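Local coordinates for uncharacterized protein (PDB 5HT7) that binds transition-metal ions such as iron(II) through a trimeric betagamma-crystallin domain from a methane-producing thermophilic archaeon, its wider cellular role being undefined, at residues R45-P50 and I76-R81. Numbering follows the deposited sequence.
Sequences RLYREP and IGSMKR
S78 OG occupies the crowded position between its own backbone N and carbonyl carbon (chi1 59°), which turns the hydroxyl toward the chain after Y47; L46 and Y47 both set CG anti to the carbonyl carbon, yet on opposite faces of the sheet. The serine hydroxyl donates to E49 O at 2.8 Å, in the plane of that carbonyl, and accepts a hydrogen bond from F52 N, so one buried OG, gripped by two bonds, ties together the turn that follows the strand. Y47 CB lies 3.3 Å from S78 OG, and the tyrosine ring runs along the strand edge-on, S78 O and M79 CA in its plane, its OH reaching alongside K80 CG. On the other face L46 puts one methyl on each partner: the L46 and I76 side chains cross obliquely, CD2 3.5 Å from I76 CD1, while L46 and M79 lie side by side and point the same way, L46 CD1 3.8 Å from M79 CE; L4 of strand 3-5 touches both I76 and M79, placing this face between the two sheets of the Greek key domain. An alanine in place of L46 would remove both methyls and would probably loosen the packing of I76 and M79. The backbones run antiparallel: R45 N and K80 O form a nearly straight bond of 2.9 Å, returned by K80 N to R45 O, and Y47 N reaches S78 O from above the carbonyl plane. Next, G77 and S78 both face Y47 in a classic beta bulge: G77 N binds Y47 O at 2.8 Å, S78 N only weakly. G77 has no CB, which leaves the R48-P50 backbone room to lie close. Backbone bonds thus fix the strand register, S78 OG holds the turn, and the L46 side chain packs toward the other sheet.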
ATOM      1  N   ARG A  45     -17.653   6.964  -5.054  1.00 30.20           N
ATOM      2  CA  ARG A  45     -18.927   6.735  -4.396  1.00 30.84           C
ATOM      3  C   ARG A  45     -18.798   5.503  -3.496  1.00 30.79           C
ATOM      4  O   ARG A  45     -18.241   4.478  -3.907  1.00 29.41           O
ATOM      5  CB  ARG A  45     -20.044   6.551  -5.433  1.00 34.72           C
ATOM      6  CG  ARG A  45     -21.444   6.442  -4.855  1.00 33.72           C
ATOM      7  CD  ARG A  45     -22.501   6.438  -5.974  1.00 37.71           C
ATOM      8  NE  ARG A  45     -22.373   7.617  -6.833  1.00 39.55           N
ATOM      9  CZ  ARG A  45     -22.943   7.750  -8.029  1.00 44.69           C
ATOM     10  NH1 ARG A  45     -23.700   6.782  -8.526  1.00 40.93           N
ATOM     11  NH2 ARG A  45     -22.757   8.863  -8.728  1.00 47.48           N
ATOM     12  N   LEU A  46     -19.287   5.623  -2.268  1.00 28.21           N
ATOM     13  CA  LEU A  46     -19.236   4.543  -1.282  1.00 26.98           C
ATOM     14  C   LEU A  46     -20.634   3.996  -1.049  1.00 25.37           C
ATOM     15  O   LEU A  46     -21.600   4.744  -1.089  1.00 29.69           O
ATOM     16  CB  LEU A  46     -18.657   5.047   0.038  1.00 24.71           C
ATOM     17  CG  LEU A  46     -17.140   5.106   0.233  1.00 29.04           C
ATOM     18  CD1 LEU A  46     -16.455   5.841  -0.897  1.00 26.15           C
ATOM     19  CD2 LEU A  46     -16.862   5.774   1.577  1.00 27.20           C
ATOM     20  N   TYR A  47     -20.734   2.700  -0.775  1.00 27.25           N
ATOM     21  CA  TYR A  47     -22.028   2.043  -0.622  1.00 30.43           C
ATOM     22  C   TYR A  47     -22.071   1.223   0.664  1.00 32.05           C
ATOM     23  O   TYR A  47     -21.046   0.678   1.080  1.00 29.29           O
ATOM     24  CB  TYR A  47     -22.309   1.120  -1.814  1.00 27.02           C
ATOM     25  CG  TYR A  47     -22.200   1.754  -3.185  1.00 30.54           C
ATOM     26  CD1 TYR A  47     -20.952   2.009  -3.767  1.00 30.30           C
ATOM     27  CD2 TYR A  47     -23.345   2.055  -3.924  1.00 31.30           C
ATOM     28  CE1 TYR A  47     -20.855   2.578  -5.033  1.00 29.92           C
ATOM     29  CE2 TYR A  47     -23.258   2.616  -5.184  1.00 29.92           C
ATOM     30  CZ  TYR A  47     -22.018   2.867  -5.735  1.00 33.63           C
ATOM     31  OH  TYR A  47     -21.934   3.417  -6.986  1.00 34.08           O
ATOM     32  N   ARG A  48     -23.252   1.112   1.270  1.00 28.96           N
ATOM     33  CA  ARG A  48     -23.420   0.321   2.493  1.00 28.75           C
ATOM     34  C   ARG A  48     -23.358  -1.177   2.245  1.00 30.58           C
ATOM     35  O   ARG A  48     -22.898  -1.934   3.105  1.00 34.32           O
ATOM     36  CB  ARG A  48     -24.752   0.653   3.166  1.00 34.46           C
ATOM     37  CG  ARG A  48     -24.885   2.099   3.567  1.00 32.65           C
ATOM     38  CD  ARG A  48     -26.269   2.389   4.127  1.00 35.95           C
ATOM     39  NE  ARG A  48     -26.340   3.784   4.531  1.00 35.86           N
ATOM     40  CZ  ARG A  48     -26.678   4.770   3.715  1.00 38.89           C
ATOM     41  NH1 ARG A  48     -27.005   4.504   2.456  1.00 38.08           N
ATOM     42  NH2 ARG A  48     -26.694   6.018   4.158  1.00 37.06           N
ATOM     43  N   GLU A  49     -23.842  -1.601   1.078  1.00 27.94           N
ATOM     44  CA  GLU A  49     -23.956  -3.018   0.750  1.00 30.62           C
ATOM     45  C   GLU A  49     -22.992  -3.403  -0.369  1.00 29.93           C
ATOM     46  O   GLU A  49     -22.513  -2.540  -1.099  1.00 28.92           O
ATOM     47  CB  GLU A  49     -25.405  -3.351   0.347  1.00 33.59           C
ATOM     48  CG  GLU A  49     -26.402  -3.205   1.490  1.00 40.30           C
ATOM     49  CD  GLU A  49     -27.830  -3.514   1.083  1.00 48.16           C
ATOM     50  OE1 GLU A  49     -28.051  -3.927  -0.078  1.00 49.41           O
ATOM     51  OE2 GLU A  49     -28.735  -3.341   1.928  1.00 59.54           O
ATOM     52  N   PRO A  50     -22.710  -4.705  -0.512  1.00 29.38           N
ATOM     53  CA  PRO A  50     -21.897  -5.177  -1.638  1.00 27.39           C
ATOM     54  C   PRO A  50     -22.546  -4.847  -2.979  1.00 31.57           C
ATOM     55  O   PRO A  50     -23.746  -4.559  -3.012  1.00 29.24           O
ATOM     56  CB  PRO A  50     -21.849  -6.692  -1.431  1.00 31.30           C
ATOM     57  CG  PRO A  50     -22.114  -6.894   0.020  1.00 31.06           C
ATOM     58  CD  PRO A  50     -23.044  -5.793   0.427  1.00 31.40           C
ATOM     59  N   ILE A  76     -18.570  -0.003   4.817  1.00 32.27           N
ATOM     60  CA  ILE A  76     -18.453   0.137   3.369  1.00 25.95           C
ATOM     61  C   ILE A  76     -18.562  -1.238   2.732  1.00 30.50           C
ATOM     62  O   ILE A  76     -17.634  -2.048   2.799  1.00 26.00           O
ATOM     63  CB  ILE A  76     -17.121   0.814   2.961  1.00 27.54           C
ATOM     64  CG1 ILE A  76     -16.994   2.184   3.639  1.00 26.42           C
ATOM     65  CG2 ILE A  76     -17.028   0.947   1.442  1.00 27.04           C
ATOM     66  CD1 ILE A  76     -15.693   2.922   3.309  1.00 29.11           C
ATOM     67  N   GLY A  77     -19.708  -1.521   2.123  1.00 26.57           N
ATOM     68  CA  GLY A  77     -19.890  -2.816   1.508  1.00 24.85           C
ATOM     69  C   GLY A  77     -19.236  -2.871   0.143  1.00 24.49           C
ATOM     70  O   GLY A  77     -18.845  -3.940  -0.322  1.00 26.83           O
ATOM     71  N   SER A  78     -19.152  -1.719  -0.510  1.00 25.22           N
ATOM     72  CA  SER A  78     -18.524  -1.620  -1.823  1.00 26.78           C
ATOM     73  C   SER A  78     -18.208  -0.157  -2.112  1.00 25.23           C
ATOM     74  O   SER A  78     -18.712   0.744  -1.431  1.00 28.32           O
ATOM     75  CB  SER A  78     -19.430  -2.199  -2.921  1.00 25.01           C
ATOM     76  OG  SER A  78     -20.675  -1.525  -2.963  1.00 25.93           O
ATOM     77  N   MET A  79     -17.360   0.082  -3.107  1.00 25.76           N
ATOM     78  CA  MET A  79     -17.047   1.445  -3.521  1.00 25.83           C
ATOM     79  C   MET A  79     -16.481   1.435  -4.928  1.00 26.02           C
ATOM     80  O   MET A  79     -15.910   0.441  -5.368  1.00 27.97           O
ATOM     81  CB  MET A  79     -16.063   2.115  -2.553  1.00 28.39           C
ATOM     82  CG  MET A  79     -14.796   1.323  -2.296  1.00 28.57           C
ATOM     83  SD  MET A  79     -13.818   2.003  -0.929  1.00 24.92           S
ATOM     84  CE  MET A  79     -13.478   3.636  -1.492  1.00 21.98           C
ATOM     85  N   LYS A  80     -16.643   2.543  -5.635  1.00 23.79           N
ATOM     86  CA  LYS A  80     -16.165   2.623  -7.010  1.00 27.14           C
ATOM     87  C   LYS A  80     -15.900   4.063  -7.421  1.00 30.17           C
ATOM     88  O   LYS A  80     -16.537   5.001  -6.938  1.00 30.14           O
ATOM     89  CB  LYS A  80     -17.161   1.973  -7.986  1.00 33.76           C
ATOM     90  CG  LYS A  80     -18.256   2.893  -8.510  1.00 34.73           C
ATOM     91  CD  LYS A  80     -18.810   2.429  -9.875  1.00 41.98           C
ATOM     92  CE  LYS A  80     -17.725   2.434 -10.964  1.00 47.25           C
ATOM     93  NZ  LYS A  80     -18.246   2.601 -12.368  1.00 35.00           N
ATOM     94  N   ARG A  81     -14.933   4.215  -8.312  1.00 27.89           N
ATOM     95  CA  ARG A  81     -14.583   5.502  -8.872  1.00 29.55           C
ATOM     96  C   ARG A  81     -15.641   5.879  -9.895  1.00 36.10           C
ATOM     97  O   ARG A  81     -15.933   5.096 -10.791  1.00 34.75           O
ATOM     98  CB  ARG A  81     -13.197   5.428  -9.512  1.00 31.83           C
ATOM     99  CG  ARG A  81     -12.592   6.761  -9.854  1.00 35.91           C
ATOM    100  CD  ARG A  81     -11.231   6.584 -10.501  1.00 41.69           C
ATOM    101  NE  ARG A  81     -10.793   7.834 -11.109  1.00 47.49           N
ATOM    102  CZ  ARG A  81      -9.649   7.993 -11.760  1.00 48.26           C
ATOM    103  NH1 ARG A  81      -8.810   6.976 -11.890  1.00 51.64           N
ATOM    104  NH2 ARG A  81      -9.346   9.174 -12.276  1.00 51.97           N
TER